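Local coordinates for protein nickel-dependent hydrogenase large subunit (Allochromatium vinosum, PDB 3MYR) that forms the large subunit of a heterodimeric [NiFe] hydrogenase, carrying the nickel-iron centre at which molecular hydrogen is oxidised with transfer of electrons to an acceptor, at residues 282-286 and 481-485; 17-21 and 364-368; 333-337 and 348-352. All coordinates share one frame. Residue numbers count along the deposited sequence, not the author numbering.

Contact 1: 282-286 and 481-485. With NFV (Ni-Fe oxidized active center), chain N.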
loop_
_atom_site.group_PDB
_atom_site.type_symbol
_atom_site.label_atom_id
_atom_site.label_comp_id
_atom_site.label_asym_id
_atom_site.label_seq_id
_atom_site.Cartn_x
_atom_site.Cartn_y
_atom_site.Cartn_z
ATOM N N LEU B 282 -11.803 -1.638 16.757
ATOM C CA LEU B 282 -11.151 -0.474 17.279
ATOM C C LEU B 282 -10.959 0.576 16.165
ATOM O O LEU B 282 -10.473 0.244 15.060
ATOM C CB LEU B 282 -9.802 -0.917 17.879
ATOM C CG LEU B 282 -8.767 0.141 18.240
ATOM C CD1 LEU B 282 -9.243 0.842 19.528
ATOM C CD2 LEU B 282 -7.411 -0.509 18.441
ATOM N N CYS B 283 -11.277 1.843 16.509
ATOM C CA CYS B 283 -11.015 3.003 15.665
ATOM C C CYS B 283 -10.319 4.096 16.455
ATOM O O CYS B 283 -10.766 4.431 17.539
ATOM C CB CYS B 283 -12.320 3.615 15.149
ATOM S SG CYS B 283 -13.253 2.471 14.130
ATOM N N TYR B 284 -9.321 4.725 15.848
ATOM C CA TYR B 284 -8.802 5.970 16.391
ATOM C C TYR B 284 -9.580 7.165 15.859
ATOM O O TYR B 284 -9.485 8.265 16.447
ATOM C CB TYR B 284 -7.323 6.127 16.073
ATOM C CG TYR B 284 -6.413 5.004 16.520
ATOM C CD1 TYR B 284 -6.742 4.189 17.625
ATOM C CD2 TYR B 284 -5.139 4.829 15.902
ATOM C CE1 TYR B 284 -5.846 3.176 18.069
ATOM C CE2 TYR B 284 -4.214 3.776 16.347
ATOM C CZ TYR B 284 -4.620 2.940 17.389
ATOM O OH TYR B 284 -3.747 1.935 17.783
ATOM N N GLY B 285 -10.290 6.992 14.733
ATOM C CA GLY B 285 -11.022 8.108 14.128
ATOM C C GLY B 285 -10.111 8.998 13.263
ATOM O O GLY B 285 -8.869 8.891 13.314
ATOM N N ASP B 286 -10.710 9.839 12.415
ATOM C CA ASP B 286 -9.937 10.675 11.496
ATOM C C ASP B 286 -10.841 11.671 10.771
ATOM O O ASP B 286 -12.061 11.566 10.859
ATOM C CB ASP B 286 -9.237 9.802 10.447
ATOM C CG ASP B 286 -7.920 10.429 9.956
ATOM O OD1 ASP B 286 -6.999 9.677 9.598
ATOM O OD2 ASP B 286 -7.830 11.684 9.868
ATOM N N GLY B 481 0.899 10.150 16.463
ATOM C CA GLY B 481 0.191 10.534 15.228
ATOM C C GLY B 481 -0.788 9.430 14.905
ATOM O O GLY B 481 -0.394 8.266 14.819
ATOM N N ILE B 482 -2.069 9.764 14.879
ATOM C CA ILE B 482 -3.085 8.755 14.590
ATOM C C ILE B 482 -3.695 9.002 13.230
ATOM O O ILE B 482 -3.643 10.113 12.661
ATOM C CB ILE B 482 -4.216 8.656 15.687
ATOM C CG1 ILE B 482 -4.921 9.975 15.877
ATOM C CG2 ILE B 482 -3.650 8.309 16.997
ATOM C CD1 ILE B 482 -6.157 10.240 14.850
ATOM N N MET B 483 -4.247 7.948 12.663
ATOM C CA MET B 483 -4.886 8.082 11.362
ATOM C C MET B 483 -5.795 6.859 11.194
ATOM O O MET B 483 -5.539 5.822 11.816
ATOM C CB MET B 483 -3.829 8.105 10.286
ATOM C CG MET B 483 -4.333 7.431 9.043
ATOM S SD MET B 483 -3.505 8.184 7.732
ATOM C CE MET B 483 -4.823 8.411 6.546
ATOM N N GLU B 484 -6.852 6.982 10.402
ATOM C CA GLU B 484 -7.623 5.802 9.989
ATOM C C GLU B 484 -7.130 5.557 8.579
ATOM O O GLU B 484 -7.457 6.318 7.676
ATOM C CB GLU B 484 -9.136 6.094 9.997
ATOM C CG GLU B 484 -9.851 5.936 11.409
ATOM C CD GLU B 484 -9.832 4.478 12.005
ATOM O OE1 GLU B 484 -9.837 3.438 11.253
ATOM O OE2 GLU B 484 -9.841 4.387 13.259
ATOM N N ALA B 485 -6.245 4.583 8.414
ATOM C CA ALA B 485 -5.706 4.246 7.089
ATOM C C ALA B 485 -6.766 3.333 6.415
ATOM O O ALA B 485 -7.647 2.824 7.109
ATOM C CB ALA B 485 -4.369 3.498 7.266
HETATM FE FE NFV N . -1.260 0.087 5.426
HETATM NI NI NFV N . 0.303 -1.143 3.162
HETATM C C1 NFV N . -1.183 1.068 6.654
HETATM O O1 NFV N . -1.191 1.840 7.624
HETATM C C2 NFV N . -3.055 0.658 5.135
HETATM N N2 NFV N . -4.164 1.038 4.963
HETATM C C3 NFV N . -1.810 -1.364 6.496
HETATM N N3 NFV N . -2.125 -2.270 7.169
HETATM O O4 NFV N . -1.452 -1.098 3.843
HETATM O O HOH W 1 -10.004 0.992 12.563
#
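The carboxylate of Glu-484 organises this contact, reaching from strand 476-485 into the bend of strand 281-288. Its OE2 accepts a well-aligned hydrogen bond from the backbone N of Gly-285 at 3.0 Å and a weak, bent one from the N of Tyr-284 at 2.7 Å, so two successive amides converge on one oxygen. The other oxygen, OE1, forms a salt bridge with Arg-393 of helix 390-399 and accepts a hydrogen bond from water 1 at 2.8 Å; the same water donates to Leu-282 O at 2.6 Å. In return, the backbone N of Glu-484 donates to Asp-286 OD1 at 2.8 Å, while OD2 of that aspartate is engaged by Arg-74 of helix 67-80. Each segment thus offers a carboxylate to the main chain of the other. Gly-285 has a positive phi of 82°, a conformation that glycine adopts readily, and the chain turns here toward Asp-286. Around the polar core, Ile-482 packs against the bend: its CG2 lies 3.9 Å from CD2 of the Tyr-284 ring, and its CD1 lies 3.4 Å from Gly-285 O. The touching parts run 98° apart, close to perpendicular, and the contact is made through side chains instead of strand-to-strand pairing. It is a buried junction between two separate antiparallel sheets, and strand 476-485 ends in the catalytic pocket of the [NiFe] hydrogenase fold, where Ala-485 CB lies 3.4 Å from N2 of the nickel-iron centre.

Contact 2: 17-21 and 364-368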
loop_
_atom_site.group_PDB
_atom_site.type_symbol
_atom_site.label_atom_id
_atom_site.label_comp_id
_atom_site.label_asym_id
_atom_site.label_seq_id
_atom_site.Cartn_x
_atom_site.Cartn_y
_atom_site.Cartn_z
ATOM N N LEU B 17 2.948 -13.223 3.279
ATOM C CA LEU B 17 2.092 -13.829 4.267
ATOM C C LEU B 17 2.003 -15.325 4.009
ATOM O O LEU B 17 1.792 -15.777 2.895
ATOM C CB LEU B 17 0.704 -13.205 4.275
ATOM C CG LEU B 17 -0.379 -13.743 5.260
ATOM C CD1 LEU B 17 -0.095 -13.409 6.745
ATOM C CD2 LEU B 17 -1.813 -13.203 4.901
ATOM N N ARG B 18 2.105 -16.070 5.098
ATOM C CA ARG B 18 1.970 -17.527 5.084
ATOM C C ARG B 18 0.792 -17.848 6.058
ATOM O O ARG B 18 0.728 -17.253 7.162
ATOM C CB ARG B 18 3.291 -18.187 5.577
ATOM C CG ARG B 18 3.129 -19.673 6.076
ATOM C CD ARG B 18 4.494 -20.162 6.512
ATOM N NE ARG B 18 4.587 -21.621 6.610
ATOM C CZ ARG B 18 5.188 -22.424 5.737
ATOM N NH1 ARG B 18 5.771 -21.912 4.648
ATOM N NH2 ARG B 18 5.247 -23.744 5.987
ATOM N N ILE B 19 -0.151 -18.688 5.621
ATOM C CA ILE B 19 -1.190 -19.243 6.498
ATOM C C ILE B 19 -0.945 -20.729 6.682
ATOM O O ILE B 19 -0.693 -21.445 5.683
ATOM C CB ILE B 19 -2.608 -19.047 5.882
ATOM C CG1 ILE B 19 -2.900 -17.549 5.644
ATOM C CG2 ILE B 19 -3.701 -19.706 6.781
ATOM C CD1 ILE B 19 -3.049 -16.767 6.915
ATOM N N GLU B 20 -0.986 -21.202 7.950
ATOM C CA GLU B 20 -1.024 -22.642 8.220
ATOM C C GLU B 20 -2.347 -22.935 8.906
ATOM O O GLU B 20 -2.846 -22.103 9.681
ATOM C CB GLU B 20 0.184 -23.054 9.071
ATOM C CG GLU B 20 1.487 -22.870 8.250
ATOM C CD GLU B 20 2.738 -23.490 8.914
ATOM O OE1 GLU B 20 3.875 -23.372 8.357
ATOM O OE2 GLU B 20 2.578 -24.088 9.990
ATOM N N ALA B 21 -2.959 -24.071 8.568
ATOM C CA ALA B 21 -4.259 -24.428 9.127
ATOM C C ALA B 21 -4.224 -25.901 9.590
ATOM O O ALA B 21 -3.848 -26.812 8.823
ATOM C CB ALA B 21 -5.346 -24.233 8.085
ATOM N N TYR B 364 12.117 -24.844 4.845
ATOM C CA TYR B 364 11.277 -25.573 5.774
ATOM C C TYR B 364 9.899 -25.778 5.180
ATOM O O TYR B 364 9.523 -25.065 4.251
ATOM C CB TYR B 364 11.172 -24.789 7.056
ATOM C CG TYR B 364 10.495 -23.420 6.919
ATOM C CD1 TYR B 364 11.263 -22.228 6.930
ATOM C CD2 TYR B 364 9.099 -23.307 6.825
ATOM C CE1 TYR B 364 10.657 -20.984 6.913
ATOM C CE2 TYR B 364 8.481 -22.039 6.787
ATOM C CZ TYR B 364 9.266 -20.885 6.813
ATOM O OH TYR B 364 8.690 -19.610 6.769
ATOM N N LYS B 365 9.163 -26.752 5.709
ATOM C CA LYS B 365 7.807 -27.066 5.248
ATOM C C LYS B 365 6.748 -26.650 6.282
ATOM O O LYS B 365 5.582 -26.516 5.941
ATOM C CB LYS B 365 7.656 -28.589 4.941
ATOM C CG LYS B 365 8.677 -29.173 3.955
ATOM C CD LYS B 365 8.645 -28.424 2.604
ATOM C CE LYS B 365 7.836 -29.215 1.534
ATOM N NZ LYS B 365 7.450 -28.391 0.308
ATOM N N GLN B 366 7.141 -26.484 7.538
ATOM C CA GLN B 366 6.191 -26.130 8.614
ATOM C C GLN B 366 6.817 -25.111 9.547
ATOM O O GLN B 366 7.939 -25.303 9.981
ATOM C CB GLN B 366 5.891 -27.332 9.519
ATOM C CG GLN B 366 5.142 -28.446 8.861
ATOM C CD GLN B 366 3.649 -28.386 9.193
ATOM O OE1 GLN B 366 3.242 -28.492 10.406
ATOM N NE2 GLN B 366 2.828 -28.259 8.143
ATOM N N LEU B 367 6.055 -24.110 9.962
ATOM C CA LEU B 367 6.475 -23.308 11.112
ATOM C C LEU B 367 6.522 -24.125 12.408
ATOM O O LEU B 367 5.900 -25.169 12.526
ATOM C CB LEU B 367 5.516 -22.162 11.318
ATOM C CG LEU B 367 5.618 -21.137 10.170
ATOM C CD1 LEU B 367 4.251 -20.432 9.974
ATOM C CD2 LEU B 367 6.703 -20.139 10.324
ATOM N N ASP B 368 7.203 -23.611 13.415
ATOM C CA ASP B 368 7.011 -24.143 14.733
ATOM C C ASP B 368 6.224 -23.052 15.485
ATOM O O ASP B 368 6.722 -21.969 15.776
ATOM C CB ASP B 368 8.394 -24.428 15.356
ATOM C CG ASP B 368 8.325 -24.870 16.834
ATOM O OD1 ASP B 368 7.317 -24.706 17.558
ATOM O OD2 ASP B 368 9.340 -25.379 17.274
HETATM O O HOH W 2 7.028 -24.180 3.382
#
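Arg-18 extends from strand 17-24 and lays one face of its guanidinium over CE2 of the loop residue Tyr-364, with NH1 3.5 Å from that atom. Farther back along the same side chain, Arg-18 CD rests 3.5 Å from CD1 of Leu-367, while its NH2 sits 2.8 Å from Lys-365 O. Water 2 joins the two segments as well, accepting from Arg-18 NH1 at 2.9 Å and donating to Tyr-364 O at 2.8 Å. Two residues on, Glu-20 projects from the same face of the strand, and its OE1 closes a salt bridge with Arg-18 NE at 2.6 Å. That oxygen also receives the backbone N of Leu-367 at 2.8 Å in a nearly straight hydrogen bond, so a single atom ties the ion pair to the loop. Both charges have second partners: Asp-8 for Arg-18 and Arg-4 for Glu-20. Tyr-364 and Arg-18 also touch the small subunit HydA, which places the contact beside the subunit interface. Charge on the strand is therefore balanced largely within the N-terminal region, and the loop's polar ties to the strand run through its main chain, directly at Leu-367 N and through water at Tyr-364 O, while the Leu-367 and Tyr-364 side chains pack on the charged pair.

Contact 3: 333-337 and 348-352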
loop_
_atom_site.group_PDB
_atom_site.type_symbol
_atom_site.label_atom_id
_atom_site.label_comp_id
_atom_site.label_asym_id
_atom_site.label_seq_id
_atom_site.Cartn_x
_atom_site.Cartn_y
_atom_site.Cartn_z
ATOM N N TYR B 333 10.941 -11.679 18.198
ATOM C CA TYR B 333 11.488 -10.485 18.798
ATOM C C TYR B 333 11.939 -10.845 20.227
ATOM O O TYR B 333 11.452 -11.843 20.867
ATOM C CB TYR B 333 10.448 -9.342 18.883
ATOM C CG TYR B 333 10.057 -8.801 17.517
ATOM C CD1 TYR B 333 8.915 -9.302 16.848
ATOM C CD2 TYR B 333 10.862 -7.856 16.862
ATOM C CE1 TYR B 333 8.579 -8.861 15.575
ATOM C CE2 TYR B 333 10.542 -7.415 15.577
ATOM C CZ TYR B 333 9.412 -7.948 14.925
ATOM O OH TYR B 333 9.031 -7.499 13.660
ATOM N N GLU B 334 12.844 -10.017 20.720
ATOM C CA GLU B 334 13.288 -10.115 22.111
ATOM C C GLU B 334 12.944 -8.788 22.846
ATOM O O GLU B 334 13.182 -7.688 22.331
ATOM C CB GLU B 334 14.801 -10.376 22.079
ATOM C CG GLU B 334 15.393 -11.011 23.295
ATOM C CD GLU B 334 15.092 -12.512 23.399
ATOM O OE1 GLU B 334 14.762 -12.948 24.515
ATOM O OE2 GLU B 334 15.207 -13.257 22.392
ATOM N N TYR B 335 12.319 -8.897 24.013
ATOM C CA TYR B 335 12.057 -7.749 24.871
ATOM C C TYR B 335 12.984 -7.868 26.087
ATOM O O TYR B 335 12.994 -8.887 26.772
ATOM C CB TYR B 335 10.603 -7.761 25.396
ATOM C CG TYR B 335 9.518 -7.241 24.484
ATOM C CD1 TYR B 335 9.814 -6.675 23.225
ATOM C CD2 TYR B 335 8.164 -7.329 24.872
ATOM C CE1 TYR B 335 8.793 -6.206 22.390
ATOM C CE2 TYR B 335 7.145 -6.845 24.045
ATOM C CZ TYR B 335 7.483 -6.271 22.819
ATOM O OH TYR B 335 6.506 -5.751 22.045
ATOM N N SER B 336 13.688 -6.792 26.405
ATOM C CA SER B 336 14.544 -6.746 27.585
ATOM C C SER B 336 13.732 -6.854 28.859
ATOM O O SER B 336 14.265 -7.261 29.868
ATOM C CB SER B 336 15.366 -5.444 27.590
ATOM O OG SER B 336 14.497 -4.370 27.780
ATOM N N VAL B 337 12.434 -6.541 28.830
ATOM C CA VAL B 337 11.633 -6.704 30.056
ATOM C C VAL B 337 11.127 -8.133 30.212
ATOM O O VAL B 337 10.495 -8.454 31.213
ATOM C CB VAL B 337 10.479 -5.667 30.149
ATOM C CG1 VAL B 337 11.061 -4.196 30.216
ATOM C CG2 VAL B 337 9.526 -5.798 28.933
ATOM N N GLY B 348 8.156 0.833 23.220
ATOM C CA GLY B 348 8.241 -0.331 22.312
ATOM C C GLY B 348 9.680 -0.690 22.097
ATOM O O GLY B 348 10.550 0.170 22.202
ATOM N N GLN B 349 9.926 -1.931 21.689
ATOM C CA GLN B 349 11.301 -2.354 21.387
ATOM C C GLN B 349 11.220 -3.233 20.162
ATOM O O GLN B 349 10.235 -4.004 20.036
ATOM C CB GLN B 349 11.876 -3.220 22.539
ATOM C CG GLN B 349 12.079 -2.494 23.853
ATOM C CD GLN B 349 12.625 -3.444 24.945
ATOM O OE1 GLN B 349 13.300 -4.447 24.658
ATOM N NE2 GLN B 349 12.362 -3.102 26.200
ATOM N N THR B 350 12.235 -3.131 19.290
ATOM C CA THR B 350 12.228 -3.858 18.012
ATOM C C THR B 350 13.620 -4.495 17.884
ATOM O O THR B 350 14.532 -3.907 17.280
ATOM C CB THR B 350 11.849 -2.929 16.797
ATOM O OG1 THR B 350 10.576 -2.312 17.064
ATOM C CG2 THR B 350 11.687 -3.745 15.528
ATOM N N ASN B 351 13.810 -5.596 18.622
ATOM C CA ASN B 351 15.075 -6.329 18.594
ATOM C C ASN B 351 14.787 -7.662 17.881
ATOM O O ASN B 351 14.081 -8.505 18.426
ATOM C CB ASN B 351 15.587 -6.630 20.024
ATOM C CG ASN B 351 15.707 -5.353 20.895
ATOM O OD1 ASN B 351 16.371 -4.404 20.505
ATOM N ND2 ASN B 351 15.050 -5.334 22.039
ATOM N N LEU B 352 15.286 -7.821 16.670
ATOM C CA LEU B 352 14.899 -8.971 15.810
ATOM C C LEU B 352 15.539 -10.252 16.342
ATOM O O LEU B 352 16.732 -10.274 16.547
ATOM C CB LEU B 352 15.368 -8.767 14.357
ATOM C CG LEU B 352 15.045 -7.429 13.662
ATOM C CD1 LEU B 352 15.326 -7.514 12.134
ATOM C CD2 LEU B 352 13.590 -7.132 13.851
HETATM O O HOH W 3 11.640 -6.511 20.331
HETATM O O HOH W 4 7.238 -3.137 21.146
#
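Gln-349, with chi1 in m and chi2 in t, extends its side chain across to the opposing segment so that the amide meets Ser-336 twice: OE1 accepts from the backbone N of Ser-336 at 2.9 Å, and NE2 donates to its OG, also at 2.9 Å. The p rotamer of Ser-336 sets OG in place for this. Asn-351, m at chi1, turns its ND2 back to Glu-334 O at 3.0 Å, while its own main-chain O takes the N of Glu-334 at 3.0 Å. The Tyr-333 ring, also m, lies along the partner segment, its CE2 3.5 Å from Leu-352 CD2 and 3.8 Å from Thr-350 CG2; its hydroxyl bonds to Trp-375. Water 3 links Glu-334 O with Asn-351 N. Tyr-333 and Leu-352 form a single beta bridge, the segments running 142° apart, and the side-chain amides of Gln-349 and Asn-351 supply three of the four hydrogen bonds between them. The arrangement borders the magnesium site, since Thr-350 OG1 is hydrogen-bonded to the metal ligand Glu-42.

Contact 1 is fully buried near the middle of the chain; contact 2 is mostly buried although its centre lies 24 Å from that of the chain, and contact 3, at 26 Å, is partly buried. Contact 1 joins two sheet strands beside the nickel-iron centre; contact 2 sets a strand against a loop; contact 3 lies wholly within loop. That loop, between strands 324-327 and 378-381, is shared by contacts 2 and 3, whose nearest atoms are about 11 Å apart. Carboxylates bind main-chain amides in the first two, neutral amide side chains dominate the third, and all three have bridging water. Contacts 2 and 3 both reach the small subunit, while contact 1 does not.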